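Novel protein similar to vertebrate potassium voltage-gated channel, subfamily H (Eag-related) family (Danio rerio, PDB 3UKN) forms a voltage-gated potassium channel of the KCNH (ELK) family, of which this piece is the C-linker and cyclic nucleotide-binding homology domain. Local coordinates at the interface of chains A and B. Sequence-based numbering; all coordinates share one arbitrary frame. Chains: chain A/B, Novel protein similar to vertebrate potassium voltage-gated channel, subfamily H (Eag-related) family.

The four contacts fall into two clusters on a two-fold symmetric dimer of C-linkers. Contacts 1 and 4 lie about 7 Å apart between their C-alpha centres and share A:Leu21, A:Phe42 and B:Phe61; here helices 13-27 and 32-45 of chain A receive residues 57-65 of chain B. Contacts 2 and 3, also about 7 Å apart, share A:Ile69, A:His72 and B:Phe24, with the roles of the chains exchanged. Contacts 1 and 2 are about 30 Å apart, contacts 2 and 4 about 38 Å. Each chain therefore both offers and fills a helical-hairpin groove. The channel is probably a tetramer; the structure alone does not show how this dimer relates to it.

Contact 1: the interface of chains A and B. Residues chain A 17, 20-21, 42; chain B 57-58, 61.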
ATOM      1  N   ARG A  17      -0.182   6.714 -10.888  1.00 40.01           N
ATOM      2  CA  ARG A  17       0.847   7.344 -10.071  1.00 33.98           C
ATOM      3  C   ARG A  17       1.228   8.723 -10.610  1.00 39.21           C
ATOM      4  O   ARG A  17       1.563   9.626  -9.846  1.00 41.92           O
ATOM      5  CB  ARG A  17       2.070   6.436  -9.925  1.00 35.65           C
ATOM      6  CG  ARG A  17       2.028   5.512  -8.695  1.00 38.67           C
ATOM      7  CD  ARG A  17       0.755   4.697  -8.662  1.00 49.84           C
ATOM      8  NE  ARG A  17       0.829   3.514  -7.802  1.00 50.99           N
ATOM      9  CZ  ARG A  17       0.584   3.510  -6.492  1.00 52.80           C
ATOM     10  NH1 ARG A  17       0.274   4.640  -5.866  1.00 56.59           N
ATOM     11  NH2 ARG A  17       0.653   2.371  -5.806  1.00 43.73           N
ATOM     12  N   ASP A  20      -1.342  11.042  -9.258  1.00 41.54           N
ATOM     13  CA  ASP A  20      -1.046  11.229  -7.845  1.00 42.00           C
ATOM     14  C   ASP A  20       0.077  12.237  -7.596  1.00 38.63           C
ATOM     15  O   ASP A  20      -0.041  13.125  -6.759  1.00 36.91           O
ATOM     16  CB  ASP A  20      -0.693   9.890  -7.212  1.00 41.18           C
ATOM     17  CG  ASP A  20      -1.867   8.941  -7.198  1.00 51.61           C
ATOM     18  OD1 ASP A  20      -3.019   9.431  -7.273  1.00 51.50           O
ATOM     19  OD2 ASP A  20      -1.638   7.717  -7.116  1.00 53.72           O
ATOM     20  N   LEU A  21       1.166  12.095  -8.333  1.00 41.87           N
ATOM     21  CA  LEU A  21       2.271  13.021  -8.211  1.00 40.12           C
ATOM     22  C   LEU A  21       1.828  14.446  -8.554  1.00 44.36           C
ATOM     23  O   LEU A  21       2.136  15.385  -7.829  1.00 44.61           O
ATOM     24  CB  LEU A  21       3.440  12.574  -9.085  1.00 32.25           C
ATOM     25  CG  LEU A  21       4.672  13.440  -8.873  1.00 36.86           C
ATOM     26  CD1 LEU A  21       5.145  13.349  -7.397  1.00 30.92           C
ATOM     27  CD2 LEU A  21       5.763  13.023  -9.855  1.00 22.33           C
ATOM     28  N   PHE A  42      10.453  11.345 -11.596  1.00 23.34           N
ATOM     29  CA  PHE A  42       9.499  10.244 -11.626  1.00 25.01           C
ATOM     30  C   PHE A  42       9.746   9.283 -12.802  1.00 21.20           C
ATOM     31  O   PHE A  42       9.888   8.079 -12.621  1.00 35.02           O
ATOM     32  CB  PHE A  42       8.077  10.799 -11.687  1.00 30.22           C
ATOM     33  CG  PHE A  42       7.022   9.780 -11.357  1.00 39.33           C
ATOM     34  CD1 PHE A  42       6.886   9.306 -10.058  1.00 46.28           C
ATOM     35  CD2 PHE A  42       6.162   9.307 -12.328  1.00 38.37           C
ATOM     36  CE1 PHE A  42       5.905   8.371  -9.744  1.00 47.28           C
ATOM     37  CE2 PHE A  42       5.187   8.374 -12.017  1.00 39.96           C
ATOM     38  CZ  PHE A  42       5.054   7.916 -10.716  1.00 39.72           C
TER
ATOM     39  N   LEU B  57       5.480   8.030  -2.867  1.00 50.74           N
ATOM     40  CA  LEU B  57       5.837   8.496  -4.215  1.00 50.04           C
ATOM     41  C   LEU B  57       7.238   9.053  -4.294  1.00 51.04           C
ATOM     42  O   LEU B  57       7.819   9.122  -5.372  1.00 56.40           O
ATOM     43  CB  LEU B  57       4.869   9.578  -4.704  1.00 59.18           C
ATOM     44  CG  LEU B  57       3.533   9.202  -5.352  1.00 66.15           C
ATOM     45  CD1 LEU B  57       2.591  10.395  -5.278  1.00 71.28           C
ATOM     46  CD2 LEU B  57       3.705   8.714  -6.811  1.00 60.94           C
ATOM     47  N   LEU B  58       7.782   9.454  -3.150  1.00 26.21           N
ATOM     48  CA  LEU B  58       9.004  10.264  -3.140  1.00 31.22           C
ATOM     49  C   LEU B  58      10.208   9.474  -2.666  1.00 31.85           C
ATOM     50  O   LEU B  58      11.325   9.993  -2.644  1.00 33.70           O
ATOM     51  CB  LEU B  58       8.818  11.501  -2.260  1.00 25.49           C
ATOM     52  CG  LEU B  58       7.524  12.276  -2.501  1.00 32.05           C
ATOM     53  CD1 LEU B  58       7.415  13.415  -1.526  1.00 35.54           C
ATOM     54  CD2 LEU B  58       7.411  12.779  -3.952  1.00 37.51           C
ATOM     55  N   PHE B  61      13.288   9.364  -4.945  1.00 37.56           N
ATOM     56  CA  PHE B  61      13.820  10.657  -5.328  1.00 37.90           C
ATOM     57  C   PHE B  61      15.133  10.917  -4.590  1.00 50.16           C
ATOM     58  O   PHE B  61      15.326  10.448  -3.465  1.00 54.01           O
ATOM     59  CB  PHE B  61      12.812  11.760  -4.999  1.00 33.59           C
ATOM     60  CG  PHE B  61      11.676  11.860  -5.972  1.00 35.08           C
ATOM     61  CD1 PHE B  61      11.343  10.789  -6.789  1.00 48.46           C
ATOM     62  CD2 PHE B  61      10.945  13.030  -6.079  1.00 32.83           C
ATOM     63  CE1 PHE B  61      10.290  10.882  -7.699  1.00 43.10           C
ATOM     64  CE2 PHE B  61       9.898  13.134  -6.982  1.00 36.95           C
ATOM     65  CZ  PHE B  61       9.570  12.062  -7.798  1.00 32.39           C
TER
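B:Leu57 pushes its branched side chain against helix 13-27 of chain A and the neighbouring ring of A:Phe42. From CB, chi1 (-84°) sets CG anti to the carbonyl carbon, sending the fork at CG toward helix 13-27, and the two methyls take different partners. CD1 comes down on the helix, 3.8 Å from CB of A:Asp20 and 3.9 Å from CA of A:Leu21, touching backbone as much as side chain. CD2 meets the rim of the A:Phe42 ring, 3.7 Å from CE1, and also lies 3.8 Å from the carbonyl O of A:Arg17. The aliphatic part of A:Arg17 borders the same methyl, with CG 4.1 Å from CD2 of B:Leu57. The arginine chain bends at chi2 (54°), and its guanidinium NH1 lies 3.8 Å from carboxylate OD2 of A:Asp20 in a long salt bridge within chain A. Beyond the leucine, the ring of B:Phe61 brings CE1 to 3.9 Å from the backbone N of A:Phe42, while B:Leu58 makes a marginal contact with A:Leu21. No hydrogen bond crosses this apolar patch. It seats the chain B segment before helix 63-71 on the chain A hairpin in this dimer, and may do likewise between channel subunits.

Contact 2: the interface of chains A and B. Residues chain A 58, 65, 68-69, 72; chain B 21, 24, 34, 38.
A:Ile69 and B:Met38 reach toward each other tip to tip, with CG1 of the isoleucine 3.8 Å from the thioether SD. SD and CG border CD1 of A:Ile69, and the bend at chi3 (63°) turns the terminal CE methyl to the same CD1. The CG2 branch of the isoleucine meets CE2 of the B:Phe24 ring at 3.9 Å, the two side chains crossing at a slant. A:Leu58 approaches that ring head-on, its CD1 methyl 3.9 Å from CZ. B:Leu34 divides its two methyls between neighbours on chain A. CD1 packs 3.8 Å from CD1 of A:Leu65 and borders A:Ile69, the leucine and isoleucine side chains crossing at about a right angle. CD2 sits over one face of the A:His72 imidazole, displaced toward the rim, 3.9 Å from the ring centroid in a CH-pi contact. That ring is fixed in rotation by a hydrogen bond within chain A, from ND1 to the carbonyl O of A:Asp68 at 3.0 Å; the oxygen lies nearly in the ring plane and the bond is fairly straight (164° at H). The patch packs helix 63-70 of chain A and its flanking loops against helices 13-27 and 32-45 of chain B.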
ATOM      1  N   LEU A  58     -10.547  -6.859  -0.792  1.00 32.48           N
ATOM      2  CA  LEU A  58     -11.524  -7.819  -0.292  1.00 35.13           C
ATOM      3  C   LEU A  58     -11.146  -8.470   1.039  1.00 34.62           C
ATOM      4  O   LEU A  58     -11.757  -9.470   1.433  1.00 47.88           O
ATOM      5  CB  LEU A  58     -11.755  -8.906  -1.349  1.00 37.41           C
ATOM      6  CG  LEU A  58     -11.913  -8.386  -2.782  1.00 43.49           C
ATOM      7  CD1 LEU A  58     -12.045  -9.532  -3.799  1.00 45.40           C
ATOM      8  CD2 LEU A  58     -13.101  -7.428  -2.887  1.00 42.89           C
ATOM      9  N   LEU A  65     -19.061 -14.352   1.010  1.00 44.20           N
ATOM     10  CA  LEU A  65     -18.908 -13.357  -0.044  1.00 44.71           C
ATOM     11  C   LEU A  65     -17.598 -13.568  -0.805  1.00 33.59           C
ATOM     12  O   LEU A  65     -17.595 -13.588  -2.043  1.00 32.12           O
ATOM     13  CB  LEU A  65     -18.973 -11.942   0.536  1.00 41.99           C
ATOM     14  CG  LEU A  65     -19.006 -10.850  -0.526  1.00 45.74           C
ATOM     15  CD1 LEU A  65     -19.986 -11.220  -1.618  1.00 43.69           C
ATOM     16  CD2 LEU A  65     -19.377  -9.516   0.095  1.00 52.13           C
ATOM     17  N   ASP A  68     -17.783 -16.469  -3.072  1.00 35.07           N
ATOM     18  CA  ASP A  68     -18.680 -16.209  -4.192  1.00 46.09           C
ATOM     19  C   ASP A  68     -18.031 -15.343  -5.250  1.00 52.90           C
ATOM     20  O   ASP A  68     -18.225 -15.553  -6.443  1.00 54.16           O
ATOM     21  CB  ASP A  68     -19.984 -15.587  -3.708  1.00 63.46           C
ATOM     22  CG  ASP A  68     -20.883 -16.599  -3.031  1.00 74.99           C
ATOM     23  OD1 ASP A  68     -20.811 -17.785  -3.412  1.00 77.84           O
ATOM     24  OD2 ASP A  68     -21.650 -16.222  -2.120  1.00 81.43           O
ATOM     25  N   ILE A  69     -17.269 -14.355  -4.807  1.00 56.24           N
ATOM     26  CA  ILE A  69     -16.523 -13.511  -5.715  1.00 40.10           C
ATOM     27  C   ILE A  69     -15.446 -14.328  -6.426  1.00 38.99           C
ATOM     28  O   ILE A  69     -15.275 -14.231  -7.650  1.00 38.12           O
ATOM     29  CB  ILE A  69     -15.831 -12.391  -4.938  1.00 40.21           C
ATOM     30  CG1 ILE A  69     -16.857 -11.340  -4.495  1.00 40.01           C
ATOM     31  CG2 ILE A  69     -14.717 -11.792  -5.768  1.00 24.04           C
ATOM     32  CD1 ILE A  69     -16.370 -10.475  -3.372  1.00 41.69           C
ATOM     33  N   HIS A  72     -16.149 -16.621  -9.260  1.00 47.80           N
ATOM     34  CA  HIS A  72     -16.423 -15.897 -10.503  1.00 43.49           C
ATOM     35  C   HIS A  72     -15.139 -15.498 -11.244  1.00 48.70           C
ATOM     36  O   HIS A  72     -15.196 -14.919 -12.332  1.00 56.15           O
ATOM     37  CB  HIS A  72     -17.252 -14.643 -10.227  1.00 42.47           C
ATOM     38  CG  HIS A  72     -18.731 -14.870 -10.261  1.00 49.93           C
ATOM     39  ND1 HIS A  72     -19.435 -15.369  -9.186  1.00 55.11           N
ATOM     40  CD2 HIS A  72     -19.638 -14.673 -11.249  1.00 54.38           C
ATOM     41  CE1 HIS A  72     -20.713 -15.468  -9.509  1.00 63.43           C
ATOM     42  NE2 HIS A  72     -20.861 -15.052 -10.754  1.00 61.89           N
TER
ATOM     43  N   LEU B  21     -13.445  -0.494  -5.989  1.00 29.88           N
ATOM     44  CA  LEU B  21     -14.354  -1.630  -5.827  1.00 39.54           C
ATOM     45  C   LEU B  21     -15.290  -1.766  -7.033  1.00 39.99           C
ATOM     46  O   LEU B  21     -15.584  -2.868  -7.500  1.00 33.52           O
ATOM     47  CB  LEU B  21     -15.174  -1.479  -4.554  1.00 39.39           C
ATOM     48  CG  LEU B  21     -15.949  -2.730  -4.179  1.00 45.76           C
ATOM     49  CD1 LEU B  21     -15.004  -3.918  -4.121  1.00 40.28           C
ATOM     50  CD2 LEU B  21     -16.658  -2.529  -2.843  1.00 58.19           C
ATOM     51  N   PHE B  24     -13.341  -3.166 -10.045  1.00 40.47           N
ATOM     52  CA  PHE B  24     -13.129  -4.603  -9.920  1.00 32.48           C
ATOM     53  C   PHE B  24     -14.364  -5.406 -10.324  1.00 38.63           C
ATOM     54  O   PHE B  24     -14.246  -6.457 -10.952  1.00 49.05           O
ATOM     55  CB  PHE B  24     -12.701  -4.945  -8.499  1.00 21.11           C
ATOM     56  CG  PHE B  24     -12.512  -6.417  -8.247  1.00 23.90           C
ATOM     57  CD1 PHE B  24     -11.247  -6.985  -8.286  1.00 22.76           C
ATOM     58  CD2 PHE B  24     -13.597  -7.230  -7.926  1.00 25.74           C
ATOM     59  CE1 PHE B  24     -11.069  -8.349  -8.017  1.00 26.02           C
ATOM     60  CE2 PHE B  24     -13.422  -8.588  -7.668  1.00 27.04           C
ATOM     61  CZ  PHE B  24     -12.161  -9.147  -7.712  1.00 22.56           C
ATOM     62  N   LEU B  34     -24.502  -9.926  -6.909  1.00 53.63           N
ATOM     63  CA  LEU B  34     -23.209 -10.101  -6.265  1.00 49.64           C
ATOM     64  C   LEU B  34     -22.589  -8.728  -5.998  1.00 46.52           C
ATOM     65  O   LEU B  34     -22.189  -8.418  -4.870  1.00 45.23           O
ATOM     66  CB  LEU B  34     -22.292 -10.979  -7.129  1.00 38.41           C
ATOM     67  CG  LEU B  34     -20.837 -11.235  -6.686  1.00 38.48           C
ATOM     68  CD1 LEU B  34     -20.751 -11.879  -5.300  1.00 42.05           C
ATOM     69  CD2 LEU B  34     -20.142 -12.113  -7.729  1.00 38.49           C
ATOM     70  N   MET B  38     -21.498  -6.732  -2.490  1.00 48.73           N
ATOM     71  CA  MET B  38     -20.151  -6.201  -2.281  1.00 44.46           C
ATOM     72  C   MET B  38     -20.153  -4.741  -1.850  1.00 41.36           C
ATOM     73  O   MET B  38     -19.387  -4.353  -0.970  1.00 40.84           O
ATOM     74  CB  MET B  38     -19.296  -6.376  -3.547  1.00 37.37           C
ATOM     75  CG  MET B  38     -19.059  -7.832  -3.943  1.00 47.88           C
ATOM     76  SD  MET B  38     -18.315  -8.040  -5.582  1.00 40.77           S
ATOM     77  CE  MET B  38     -16.740  -7.233  -5.392  1.00 29.99           C
TER

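Contact 3: the interface of chains A and B. Residues chain A 69, 72-73, 75; chain B 24, 28, 30.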
ATOM      1  N   ILE A  69     -17.269 -14.355  -4.807  1.00 56.24           N
ATOM      2  CA  ILE A  69     -16.523 -13.511  -5.715  1.00 40.10           C
ATOM      3  C   ILE A  69     -15.446 -14.328  -6.426  1.00 38.99           C
ATOM      4  O   ILE A  69     -15.275 -14.231  -7.650  1.00 38.12           O
ATOM      5  CB  ILE A  69     -15.831 -12.391  -4.938  1.00 40.21           C
ATOM      6  CG1 ILE A  69     -16.857 -11.340  -4.495  1.00 40.01           C
ATOM      7  CG2 ILE A  69     -14.717 -11.792  -5.768  1.00 24.04           C
ATOM      8  CD1 ILE A  69     -16.370 -10.475  -3.372  1.00 41.69           C
ATOM      9  N   HIS A  72     -16.149 -16.621  -9.260  1.00 47.80           N
ATOM     10  CA  HIS A  72     -16.423 -15.897 -10.503  1.00 43.49           C
ATOM     11  C   HIS A  72     -15.139 -15.498 -11.244  1.00 48.70           C
ATOM     12  O   HIS A  72     -15.196 -14.919 -12.332  1.00 56.15           O
ATOM     13  CB  HIS A  72     -17.252 -14.643 -10.227  1.00 42.47           C
ATOM     14  CG  HIS A  72     -18.731 -14.870 -10.261  1.00 49.93           C
ATOM     15  ND1 HIS A  72     -19.435 -15.369  -9.186  1.00 55.11           N
ATOM     16  CD2 HIS A  72     -19.638 -14.673 -11.249  1.00 54.38           C
ATOM     17  CE1 HIS A  72     -20.713 -15.468  -9.509  1.00 63.43           C
ATOM     18  NE2 HIS A  72     -20.861 -15.052 -10.754  1.00 61.89           N
ATOM     19  N   LEU A  73     -13.982 -15.795 -10.662  1.00 46.04           N
ATOM     20  CA  LEU A  73     -12.707 -15.394 -11.266  1.00 38.72           C
ATOM     21  C   LEU A  73     -11.987 -16.577 -11.904  1.00 38.57           C
ATOM     22  O   LEU A  73     -12.083 -17.709 -11.423  1.00 37.00           O
ATOM     23  CB  LEU A  73     -11.778 -14.782 -10.216  1.00 35.74           C
ATOM     24  CG  LEU A  73     -12.251 -13.586  -9.386  1.00 38.61           C
ATOM     25  CD1 LEU A  73     -11.240 -13.281  -8.269  1.00 32.81           C
ATOM     26  CD2 LEU A  73     -12.443 -12.383 -10.276  1.00 35.57           C
ATOM     27  N   LYS A  75      -8.217 -16.524 -13.005  1.00 35.73           N
ATOM     28  CA  LYS A  75      -6.948 -15.848 -13.239  1.00 32.68           C
ATOM     29  C   LYS A  75      -5.947 -16.720 -13.981  1.00 34.21           C
ATOM     30  O   LYS A  75      -5.630 -17.840 -13.558  1.00 29.25           O
ATOM     31  CB  LYS A  75      -6.349 -15.373 -11.917  1.00 33.91           C
ATOM     32  CG  LYS A  75      -7.316 -14.561 -11.066  1.00 31.74           C
ATOM     33  CD  LYS A  75      -8.001 -13.471 -11.882  1.00 38.52           C
ATOM     34  CE  LYS A  75      -7.236 -12.162 -11.892  1.00 44.06           C
ATOM     35  NZ  LYS A  75      -8.117 -11.064 -12.417  1.00 48.82           N
TER
ATOM     36  N   PHE B  24     -13.341  -3.166 -10.045  1.00 40.47           N
ATOM     37  CA  PHE B  24     -13.129  -4.603  -9.920  1.00 32.48           C
ATOM     38  C   PHE B  24     -14.364  -5.406 -10.324  1.00 38.63           C
ATOM     39  O   PHE B  24     -14.246  -6.457 -10.952  1.00 49.05           O
ATOM     40  CB  PHE B  24     -12.701  -4.945  -8.499  1.00 21.11           C
ATOM     41  CG  PHE B  24     -12.512  -6.417  -8.247  1.00 23.90           C
ATOM     42  CD1 PHE B  24     -11.247  -6.985  -8.286  1.00 22.76           C
ATOM     43  CD2 PHE B  24     -13.597  -7.230  -7.926  1.00 25.74           C
ATOM     44  CE1 PHE B  24     -11.069  -8.349  -8.017  1.00 26.02           C
ATOM     45  CE2 PHE B  24     -13.422  -8.588  -7.668  1.00 27.04           C
ATOM     46  CZ  PHE B  24     -12.161  -9.147  -7.712  1.00 22.56           C
ATOM     47  N   HIS B  28     -14.564  -7.560 -14.161  1.00 49.99           N
ATOM     48  CA  HIS B  28     -14.806  -8.996 -14.070  1.00 40.87           C
ATOM     49  C   HIS B  28     -16.255  -9.332 -14.367  1.00 43.00           C
ATOM     50  O   HIS B  28     -16.701 -10.454 -14.129  1.00 50.76           O
ATOM     51  CB  HIS B  28     -14.422  -9.518 -12.681  1.00 39.72           C
ATOM     52  CG  HIS B  28     -12.955  -9.450 -12.398  1.00 35.25           C
ATOM     53  ND1 HIS B  28     -12.371  -8.387 -11.743  1.00 40.54           N
ATOM     54  CD2 HIS B  28     -11.949 -10.308 -12.697  1.00 28.78           C
ATOM     55  CE1 HIS B  28     -11.071  -8.599 -11.641  1.00 39.91           C
ATOM     56  NE2 HIS B  28     -10.789  -9.755 -12.216  1.00 33.70           N
ATOM     57  N   LEU B  30     -18.972  -8.955 -12.941  1.00 49.82           N
ATOM     58  CA  LEU B  30     -19.705  -9.602 -11.857  1.00 46.88           C
ATOM     59  C   LEU B  30     -21.193  -9.262 -11.934  1.00 49.53           C
ATOM     60  O   LEU B  30     -21.563  -8.156 -12.339  1.00 44.68           O
ATOM     61  CB  LEU B  30     -19.118  -9.231 -10.490  1.00 44.82           C
ATOM     62  CG  LEU B  30     -17.657  -9.629 -10.253  1.00 44.69           C
ATOM     63  CD1 LEU B  30     -17.219  -9.261  -8.851  1.00 44.22           C
ATOM     64  CD2 LEU B  30     -17.455 -11.112 -10.483  1.00 47.53           C
TER
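Just past helix 63-70 the chain A backbone turns extended at A:Leu73 (phi/psi -105/148°), while B:His28 and B:Leu30 occupy the link between helices 13-27 and 32-45 of chain B. This helical hairpin is the elbow of the C-linker in KCNH channels, resting on the shoulder segment of the other chain. B:His28 carries the polar contact: the side-chain amino group NZ of A:Lys75 donates a hydrogen bond to its imidazole NE2 at 3.0 Å, arriving in the ring plane. The lysine chain bends at chi2 and chi3, folding back to bring NZ to the imidazole edge. At the other nitrogen, ND1 donates to the carbonyl O of B:Phe24 at 2.8 Å (160° at H), using an oxygen lone pair and again lying in the ring plane. Both nitrogens are thus held, fixing the ring's rotation. ND1 also lies 3.8 Å above the centre of the B:Phe24 ring. Over a face of the imidazole comes the CD2 methyl of A:Leu73, displaced toward the CD2 edge of the ring, 3.7 Å from the ring centroid in a CH-pi contact; the same methyl reaches CZ of B:Phe24 at 4.1 Å. Farther along the turn, CD2 of B:Leu30 presses against CB of A:His72 at 3.5 Å.

Contact 4: the interface of chains A and B. Residues chain A 21, 34, 37-38, 41-42; chain B 61-62, 65.
The thiol SG of A:Cys41 stands 3.5 Å above one face of the B:Phe61 ring, toward its rim near CD1, and 3.4 Å from CD of B:Pro62. SG is anti to the backbone N (chi1 -176°), which directs it off helix 32-45 toward this Phe-Pro step. The same aromatic ring runs at about a right angle to the A:Met38 side chain, and its atom CZ comes 3.6 Å from the carbonyl O of A:Met38. Among the aliphatic contacts, B:Leu65 spreads its two methyls over the same helix. CD2 packs 3.7 Å from CB of A:Cys41, and CD1 lies 3.7 Å from CG of A:Met38, with CD1 of A:Leu34 beyond it at 4.0 Å. A charged group also takes part, though through its flat face: the guanidinium of A:Arg37 is covered by CD1 of B:Leu65, 4.1 Å above its centre. The two side chains run past each other in opposite directions. No hydrogen bond spans the two chains here. In the fold, the patch joins helix 32-45, the second helix of the chain A hairpin, to the bend where the chain B loop ends and helix 63-71 begins.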
ATOM      1  N   LEU A  21       1.166  12.095  -8.333  1.00 41.87           N
ATOM      2  CA  LEU A  21       2.271  13.021  -8.211  1.00 40.12           C
ATOM      3  C   LEU A  21       1.828  14.446  -8.554  1.00 44.36           C
ATOM      4  O   LEU A  21       2.136  15.385  -7.829  1.00 44.61           O
ATOM      5  CB  LEU A  21       3.440  12.574  -9.085  1.00 32.25           C
ATOM      6  CG  LEU A  21       4.672  13.440  -8.873  1.00 36.86           C
ATOM      7  CD1 LEU A  21       5.145  13.349  -7.397  1.00 30.92           C
ATOM      8  CD2 LEU A  21       5.763  13.023  -9.855  1.00 22.33           C
ATOM      9  N   LEU A  34      10.234  23.282  -9.709  1.00 46.83           N
ATOM     10  CA  LEU A  34      10.333  22.149  -8.811  1.00 31.90           C
ATOM     11  C   LEU A  34       9.448  21.011  -9.325  1.00 33.10           C
ATOM     12  O   LEU A  34       9.862  19.858  -9.354  1.00 31.70           O
ATOM     13  CB  LEU A  34       9.906  22.570  -7.402  1.00 38.06           C
ATOM     14  CG  LEU A  34       9.956  21.554  -6.263  1.00 41.88           C
ATOM     15  CD1 LEU A  34      11.380  21.149  -5.950  1.00 38.45           C
ATOM     16  CD2 LEU A  34       9.280  22.126  -5.027  1.00 40.91           C
ATOM     17  N   ARG A  37      11.234  19.275 -12.105  1.00 43.41           N
ATOM     18  CA  ARG A  37      12.283  18.390 -11.601  1.00 35.67           C
ATOM     19  C   ARG A  37      11.697  17.114 -10.999  1.00 39.09           C
ATOM     20  O   ARG A  37      12.330  16.053 -11.019  1.00 41.17           O
ATOM     21  CB  ARG A  37      13.129  19.093 -10.546  1.00 38.51           C
ATOM     22  CG  ARG A  37      14.145  20.093 -11.103  1.00 36.16           C
ATOM     23  CD  ARG A  37      14.622  21.039 -10.005  1.00 45.00           C
ATOM     24  NE  ARG A  37      15.408  20.343  -8.986  1.00 50.88           N
ATOM     25  CZ  ARG A  37      15.412  20.659  -7.690  1.00 51.15           C
ATOM     26  NH1 ARG A  37      14.662  21.663  -7.235  1.00 45.35           N
ATOM     27  NH2 ARG A  37      16.170  19.967  -6.845  1.00 50.04           N
ATOM     28  N   MET A  38      10.487  17.222 -10.461  1.00 27.77           N
ATOM     29  CA  MET A  38       9.838  16.082  -9.852  1.00 27.58           C
ATOM     30  C   MET A  38       9.266  15.173 -10.932  1.00 26.44           C
ATOM     31  O   MET A  38       9.418  13.959 -10.850  1.00 21.72           O
ATOM     32  CB  MET A  38       8.740  16.528  -8.881  1.00 22.63           C
ATOM     33  CG  MET A  38       9.265  17.209  -7.621  1.00 32.05           C
ATOM     34  SD  MET A  38       7.906  17.977  -6.702  1.00 35.88           S
ATOM     35  CE  MET A  38       6.860  16.571  -6.324  1.00 26.23           C
ATOM     36  N   CYS A  41      12.068  13.360 -12.590  1.00 34.58           N
ATOM     37  CA  CYS A  41      12.657  12.360 -11.715  1.00 30.15           C
ATOM     38  C   CYS A  41      11.762  11.127 -11.656  1.00 28.66           C
ATOM     39  O   CYS A  41      12.248  10.002 -11.643  1.00 26.13           O
ATOM     40  CB  CYS A  41      12.873  12.911 -10.307  1.00 32.14           C
ATOM     41  SG  CYS A  41      13.722  11.744  -9.205  1.00 48.99           S
ATOM     42  N   PHE A  42      10.453  11.345 -11.596  1.00 23.34           N
ATOM     43  CA  PHE A  42       9.499  10.244 -11.626  1.00 25.01           C
ATOM     44  C   PHE A  42       9.746   9.283 -12.802  1.00 21.20           C
ATOM     45  O   PHE A  42       9.888   8.079 -12.621  1.00 35.02           O
ATOM     46  CB  PHE A  42       8.077  10.799 -11.687  1.00 30.22           C
ATOM     47  CG  PHE A  42       7.022   9.780 -11.357  1.00 39.33           C
ATOM     48  CD1 PHE A  42       6.886   9.306 -10.058  1.00 46.28           C
ATOM     49  CD2 PHE A  42       6.162   9.307 -12.328  1.00 38.37           C
ATOM     50  CE1 PHE A  42       5.905   8.371  -9.744  1.00 47.28           C
ATOM     51  CE2 PHE A  42       5.187   8.374 -12.017  1.00 39.96           C
ATOM     52  CZ  PHE A  42       5.054   7.916 -10.716  1.00 39.72           C
TER
ATOM     53  N   PHE B  61      13.288   9.364  -4.945  1.00 37.56           N
ATOM     54  CA  PHE B  61      13.820  10.657  -5.328  1.00 37.90           C
ATOM     55  C   PHE B  61      15.133  10.917  -4.590  1.00 50.16           C
ATOM     56  O   PHE B  61      15.326  10.448  -3.465  1.00 54.01           O
ATOM     57  CB  PHE B  61      12.812  11.760  -4.999  1.00 33.59           C
ATOM     58  CG  PHE B  61      11.676  11.860  -5.972  1.00 35.08           C
ATOM     59  CD1 PHE B  61      11.343  10.789  -6.789  1.00 48.46           C
ATOM     60  CD2 PHE B  61      10.945  13.030  -6.079  1.00 32.83           C
ATOM     61  CE1 PHE B  61      10.290  10.882  -7.699  1.00 43.10           C
ATOM     62  CE2 PHE B  61       9.898  13.134  -6.982  1.00 36.95           C
ATOM     63  CZ  PHE B  61       9.570  12.062  -7.798  1.00 32.39           C
ATOM     64  N   PRO B  62      16.039  11.673  -5.225  1.00 43.20           N
ATOM     65  CA  PRO B  62      17.343  12.044  -4.659  1.00 48.07           C
ATOM     66  C   PRO B  62      17.179  12.918  -3.428  1.00 44.03           C
ATOM     67  O   PRO B  62      16.258  13.727  -3.389  1.00 42.79           O
ATOM     68  CB  PRO B  62      17.991  12.869  -5.776  1.00 48.35           C
ATOM     69  CG  PRO B  62      17.277  12.454  -7.030  1.00 50.43           C
ATOM     70  CD  PRO B  62      15.871  12.170  -6.600  1.00 45.77           C
ATOM     71  N   LEU B  65      16.435  16.702  -3.843  1.00 39.94           N
ATOM     72  CA  LEU B  65      15.120  17.030  -4.401  1.00 40.04           C
ATOM     73  C   LEU B  65      14.030  16.821  -3.339  1.00 33.83           C
ATOM     74  O   LEU B  65      13.044  17.578  -3.265  1.00 37.06           O
ATOM     75  CB  LEU B  65      14.854  16.213  -5.679  1.00 36.61           C
ATOM     76  CG  LEU B  65      13.432  16.110  -6.252  1.00 41.49           C
ATOM     77  CD1 LEU B  65      12.841  17.463  -6.640  1.00 36.70           C
ATOM     78  CD2 LEU B  65      13.395  15.152  -7.452  1.00 43.23           C
TER